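Local coordinates for protein cell Inhibiting Factor (CifBp) (Burkholderia pseudomallei, PDB 3GQM) that deamidates a specific glutamine side chain of host NEDD8, switching off cullin-RING ubiquitin ligases and so blocking the host cell cycle, at residues 112-122 and 258-269. Numbering follows the deposited sequence.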
loop_
_atom_site.group_PDB
_atom_site.type_symbol
_atom_site.label_atom_id
_atom_site.label_comp_id
_atom_site.label_asym_id
_atom_site.label_seq_id
_atom_site.Cartn_x
_atom_site.Cartn_y
_atom_site.Cartn_z
ATOM N N PHE A 112 -1.211 4.028 4.108
ATOM C CA PHE A 112 -0.771 5.430 4.102
ATOM C C PHE A 112 -1.443 6.261 5.232
ATOM O O PHE A 112 -0.744 6.990 5.948
ATOM C CB PHE A 112 -1.082 6.092 2.752
ATOM C CG PHE A 112 -0.583 7.536 2.627
ATOM C CD1 PHE A 112 0.701 7.801 2.087
ATOM C CD2 PHE A 112 -1.397 8.620 3.059
ATOM C CE1 PHE A 112 1.195 9.112 1.972
ATOM C CE2 PHE A 112 -0.944 9.955 2.940
ATOM C CZ PHE A 112 0.361 10.207 2.397
ATOM N N LYS A 113 -2.786 6.209 5.325
ATOM C CA LYS A 113 -3.512 6.875 6.408
ATOM C C LYS A 113 -3.037 6.338 7.755
ATOM O O LYS A 113 -2.699 7.149 8.649
ATOM C CB LYS A 113 -5.040 6.697 6.256
ATOM C CG LYS A 113 -5.649 7.554 5.077
ATOM C CD LYS A 113 -7.139 7.158 4.822
ATOM C CE LYS A 113 -8.048 7.409 6.077
ATOM N NZ LYS A 113 -8.312 8.859 6.158
ATOM N N LEU A 114 -2.967 4.999 7.898
ATOM C CA LEU A 114 -2.460 4.406 9.163
ATOM C C LEU A 114 -1.106 4.974 9.602
ATOM O O LEU A 114 -0.903 5.256 10.784
ATOM C CB LEU A 114 -2.345 2.879 9.092
ATOM C CG LEU A 114 -2.237 2.111 10.420
ATOM C CD1 LEU A 114 -3.508 2.213 11.212
ATOM C CD2 LEU A 114 -1.960 0.667 10.197
ATOM N N MET A 115 -0.193 5.155 8.663
ATOM C CA MET A 115 1.150 5.626 9.011
ATOM C C MET A 115 1.207 7.126 9.381
ATOM O O MET A 115 1.945 7.500 10.288
ATOM C CB MET A 115 2.099 5.327 7.839
ATOM C CG MET A 115 2.280 3.834 7.621
ATOM S SD MET A 115 3.318 3.451 6.218
ATOM C CE MET A 115 4.839 4.276 6.717
ATOM N N THR A 116 0.439 7.960 8.653
ATOM C CA THR A 116 0.600 9.410 8.657
ATOM C C THR A 116 -0.369 10.156 9.566
ATOM O O THR A 116 -0.090 11.274 9.920
ATOM C CB THR A 116 0.407 9.997 7.233
ATOM O OG1 THR A 116 -0.865 9.601 6.712
ATOM C CG2 THR A 116 1.522 9.514 6.273
ATOM N N GLU A 117 -1.494 9.567 9.935
ATOM C CA GLU A 117 -2.558 10.318 10.645
ATOM C C GLU A 117 -2.303 10.408 12.146
ATOM O O GLU A 117 -1.742 9.499 12.758
ATOM C CB GLU A 117 -3.956 9.722 10.415
ATOM C CG GLU A 117 -4.526 10.101 9.054
ATOM C CD GLU A 117 -5.879 9.469 8.735
ATOM O OE1 GLU A 117 -6.292 8.467 9.386
ATOM O OE2 GLU A 117 -6.522 9.982 7.785
ATOM N N LYS A 118 -2.761 11.497 12.729
ATOM C CA LYS A 118 -2.748 11.625 14.176
ATOM C C LYS A 118 -4.193 11.947 14.531
ATOM O O LYS A 118 -4.993 11.048 14.794
ATOM C CB LYS A 118 -1.787 12.756 14.543
ATOM C CG LYS A 118 -1.234 12.727 15.929
ATOM C CD LYS A 118 -2.180 13.284 16.973
ATOM C CE LYS A 118 -1.401 13.926 18.116
ATOM N NZ LYS A 118 0.015 13.426 18.163
ATOM N N ASP A 119 -4.529 13.226 14.447
ATOM C CA ASP A 119 -5.855 13.691 14.788
ATOM C C ASP A 119 -6.503 14.492 13.643
ATOM O O ASP A 119 -7.688 14.834 13.724
ATOM C CB ASP A 119 -5.827 14.449 16.142
ATOM C CG ASP A 119 -4.711 15.506 16.232
ATOM O OD1 ASP A 119 -3.982 15.804 15.245
ATOM O OD2 ASP A 119 -4.574 16.084 17.322
ATOM N N VAL A 120 -5.742 14.768 12.578
ATOM C CA VAL A 120 -6.270 15.430 11.368
ATOM C C VAL A 120 -6.345 14.416 10.196
ATOM O O VAL A 120 -5.320 13.912 9.786
ATOM C CB VAL A 120 -5.393 16.621 10.931
ATOM C CG1 VAL A 120 -5.966 17.314 9.681
ATOM C CG2 VAL A 120 -5.262 17.658 12.069
ATOM N N PRO A 121 -7.557 14.133 9.669
ATOM C CA PRO A 121 -7.756 13.158 8.580
ATOM C C PRO A 121 -6.948 13.520 7.336
ATOM O O PRO A 121 -6.756 14.703 7.046
ATOM C CB PRO A 121 -9.254 13.242 8.296
ATOM C CG PRO A 121 -9.840 13.785 9.608
ATOM C CD PRO A 121 -8.824 14.782 10.062
ATOM N N ILE A 122 -6.422 12.515 6.648
ATOM C CA ILE A 122 -5.696 12.737 5.397
ATOM C C ILE A 122 -6.322 11.834 4.326
ATOM O O ILE A 122 -6.575 10.647 4.549
ATOM C CB ILE A 122 -4.172 12.411 5.501
ATOM C CG1 ILE A 122 -3.490 13.238 6.604
ATOM C CG2 ILE A 122 -3.434 12.713 4.172
ATOM C CD1 ILE A 122 -2.190 12.578 7.126
ATOM N N HIS A 258 4.942 12.123 2.299
ATOM C CA HIS A 258 4.320 12.734 3.464
ATOM C C HIS A 258 5.079 12.246 4.674
ATOM O O HIS A 258 5.249 11.035 4.867
ATOM C CB HIS A 258 2.879 12.236 3.570
ATOM C CG HIS A 258 2.029 13.033 4.496
ATOM N ND1 HIS A 258 2.278 13.115 5.848
ATOM C CD2 HIS A 258 0.915 13.779 4.271
ATOM C CE1 HIS A 258 1.363 13.887 6.418
ATOM N NE2 HIS A 258 0.530 14.306 5.483
ATOM N N GLU A 259 5.457 13.167 5.547
ATOM C CA GLU A 259 6.114 12.762 6.779
ATOM C C GLU A 259 5.182 11.954 7.664
ATOM O O GLU A 259 3.935 12.073 7.575
ATOM C CB GLU A 259 6.645 13.972 7.582
ATOM C CG GLU A 259 5.582 14.977 7.980
ATOM C CD GLU A 259 6.206 16.227 8.619
ATOM O OE1 GLU A 259 6.718 16.097 9.739
ATOM O OE2 GLU A 259 6.217 17.321 7.992
ATOM N N TYR A 260 5.794 11.145 8.522
ATOM C CA TYR A 260 5.051 10.512 9.592
ATOM C C TYR A 260 5.877 10.430 10.858
ATOM O O TYR A 260 7.130 10.371 10.826
ATOM C CB TYR A 260 4.513 9.121 9.167
ATOM C CG TYR A 260 5.540 8.001 8.984
ATOM C CD1 TYR A 260 5.910 7.165 10.060
ATOM C CD2 TYR A 260 6.145 7.792 7.729
ATOM C CE1 TYR A 260 6.840 6.133 9.895
ATOM C CE2 TYR A 260 7.074 6.761 7.547
ATOM C CZ TYR A 260 7.398 5.919 8.616
ATOM O OH TYR A 260 8.314 4.946 8.387
ATOM N N ASP A 261 5.159 10.459 11.966
ATOM C CA ASP A 261 5.702 10.144 13.267
ATOM C C ASP A 261 5.723 8.636 13.484
ATOM O O ASP A 261 4.676 8.008 13.512
ATOM C CB ASP A 261 4.803 10.716 14.356
ATOM C CG ASP A 261 5.390 10.491 15.726
ATOM O OD1 ASP A 261 6.190 11.345 16.136
ATOM O OD2 ASP A 261 5.097 9.459 16.372
ATOM N N PHE A 262 6.886 8.056 13.704
ATOM C CA PHE A 262 6.914 6.616 13.969
ATOM C C PHE A 262 6.088 6.082 15.144
ATOM O O PHE A 262 5.482 5.005 15.058
ATOM C CB PHE A 262 8.362 6.115 14.073
ATOM C CG PHE A 262 8.458 4.645 14.197
ATOM C CD1 PHE A 262 8.262 3.835 13.063
ATOM C CD2 PHE A 262 8.712 4.056 15.446
ATOM C CE1 PHE A 262 8.310 2.447 13.170
ATOM C CE2 PHE A 262 8.777 2.673 15.582
ATOM C CZ PHE A 262 8.582 1.855 14.452
ATOM N N ARG A 263 6.103 6.778 16.266
ATOM C CA ARG A 263 5.306 6.307 17.427
ATOM C C ARG A 263 3.820 6.430 17.168
ATOM O O ARG A 263 3.047 5.619 17.656
ATOM C CB ARG A 263 5.630 7.102 18.712
ATOM C CG ARG A 263 7.028 6.817 19.271
ATOM C CD ARG A 263 7.137 7.451 20.695
ATOM N NE ARG A 263 8.495 7.402 21.225
ATOM C CZ ARG A 263 9.090 6.273 21.624
ATOM N NH1 ARG A 263 10.325 6.318 22.093
ATOM N NH2 ARG A 263 8.445 5.109 21.556
ATOM N N GLN A 264 3.423 7.448 16.419
ATOM C CA GLN A 264 1.969 7.614 16.062
ATOM C C GLN A 264 1.527 6.459 15.206
ATOM O O GLN A 264 0.446 5.872 15.464
ATOM C CB GLN A 264 1.696 8.941 15.323
ATOM C CG GLN A 264 0.214 9.318 15.308
ATOM C CD GLN A 264 -0.426 9.235 16.712
ATOM O OE1 GLN A 264 0.092 9.772 17.676
ATOM N NE2 GLN A 264 -1.524 8.536 16.817
ATOM N N PHE A 265 2.388 6.100 14.223
ATOM C CA PHE A 265 2.159 4.898 13.390
ATOM C C PHE A 265 1.922 3.624 14.234
ATOM O O PHE A 265 0.947 2.871 14.037
ATOM C CB PHE A 265 3.326 4.682 12.394
ATOM C CG PHE A 265 3.278 3.339 11.644
ATOM C CD1 PHE A 265 2.070 2.780 11.224
ATOM C CD2 PHE A 265 4.453 2.664 11.331
ATOM C CE1 PHE A 265 2.026 1.554 10.578
ATOM C CE2 PHE A 265 4.425 1.429 10.661
ATOM C CZ PHE A 265 3.214 0.876 10.270
ATOM N N GLN A 266 2.847 3.377 15.151
ATOM C CA GLN A 266 2.763 2.225 16.055
ATOM C C GLN A 266 1.486 2.311 16.833
ATOM O O GLN A 266 0.769 1.341 16.974
ATOM C CB GLN A 266 3.923 2.254 17.034
ATOM C CG GLN A 266 5.262 1.962 16.409
ATOM C CD GLN A 266 6.304 1.815 17.500
ATOM O OE1 GLN A 266 6.690 2.791 18.137
ATOM N NE2 GLN A 266 6.745 0.605 17.729
ATOM N N ARG A 267 1.201 3.501 17.306
ATOM C CA ARG A 267 0.015 3.729 18.098
ATOM C C ARG A 267 -1.264 3.457 17.263
ATOM O O ARG A 267 -2.162 2.734 17.720
ATOM C CB ARG A 267 0.048 5.154 18.693
ATOM C CG ARG A 267 -0.891 5.320 19.857
ATOM C CD ARG A 267 -0.627 6.651 20.637
ATOM N NE ARG A 267 -1.339 6.647 21.934
ATOM C CZ ARG A 267 -0.960 6.002 23.054
ATOM N NH1 ARG A 267 0.152 5.275 23.137
ATOM N NH2 ARG A 267 -1.724 6.085 24.125
ATOM N N ASN A 268 -1.344 3.990 16.052
ATOM C CA ASN A 268 -2.517 3.690 15.187
ATOM C C ASN A 268 -2.641 2.221 14.925
ATOM O O ASN A 268 -3.759 1.648 14.990
ATOM C CB ASN A 268 -2.466 4.456 13.855
ATOM C CG ASN A 268 -2.528 5.948 14.040
ATOM O OD1 ASN A 268 -3.063 6.429 15.053
ATOM N ND2 ASN A 268 -1.994 6.722 13.051
ATOM N N ALA A 269 -1.512 1.560 14.647
ATOM C CA ALA A 269 -1.620 0.137 14.290
ATOM C C ALA A 269 -2.027 -0.719 15.494
ATOM O O ALA A 269 -2.719 -1.748 15.333
ATOM C CB ALA A 269 -0.343 -0.411 13.660
HETATM O O HOH W 1 1.887 12.880 9.445
HETATM O O HOH W 2 -4.752 8.399 13.878
#
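Asn268 reaches from helix 262-273 to the C-terminal end of helix 104-116, where both N-H groups of its ND2 are used: one meets Leu114 O at 2.9 Å, nearly straight at 172°, the other Glu117 O at 2.8 Å. Both carbonyl oxygens lie in the amide plane, which fixes the rotation of the side chain. Its OD1 accepts from Gln264 NE2, which approaches from above the carbonyl plane, and from a water that also donates to Lys118 O. Leu114 lies antiparallel to the Asn268 side chain, with CD1 3.6 Å from Asn268 CB, while CD2 rests on Phe265 and Ala269.

Met115 fills the corner formed by the Phe265 and Tyr260 rings. With CG beside the backbone N (chi1 -66°), the chain runs alongside Phe265 and lays CG over that ring's face; the bend at chi3 then turns CE over the face of Tyr260, 3.4 Å from CE2. SD stands farther above both rings, a Met-aromatic contact with each. In the papain-like (clan CA) fold to which the Cif family is assigned, helix 104-116 starts at the probable catalytic Cys104; here its far end meets the edge strand 253-260 and the helix that follows. Tyr260 OH is hydrogen-bonded to Asp164 OD1 on strand 159-165.

Two residues before Tyr260 on the strand, His258 offers its face to the edge of Phe112 in an offset edge-to-face pair, planes at 88°, with Phe112 CZ 3.4 Å from His258 CB. Thr116 CB lies over a face of the same imidazole, and Ile122, pointing toward the histidine, brings CD1 to 3.6 Å from NE2. The imidazole is held by its own strand, ND1 donating in the ring plane to a lone pair of Glu259 O. A water bridges that oxygen to Thr116 O.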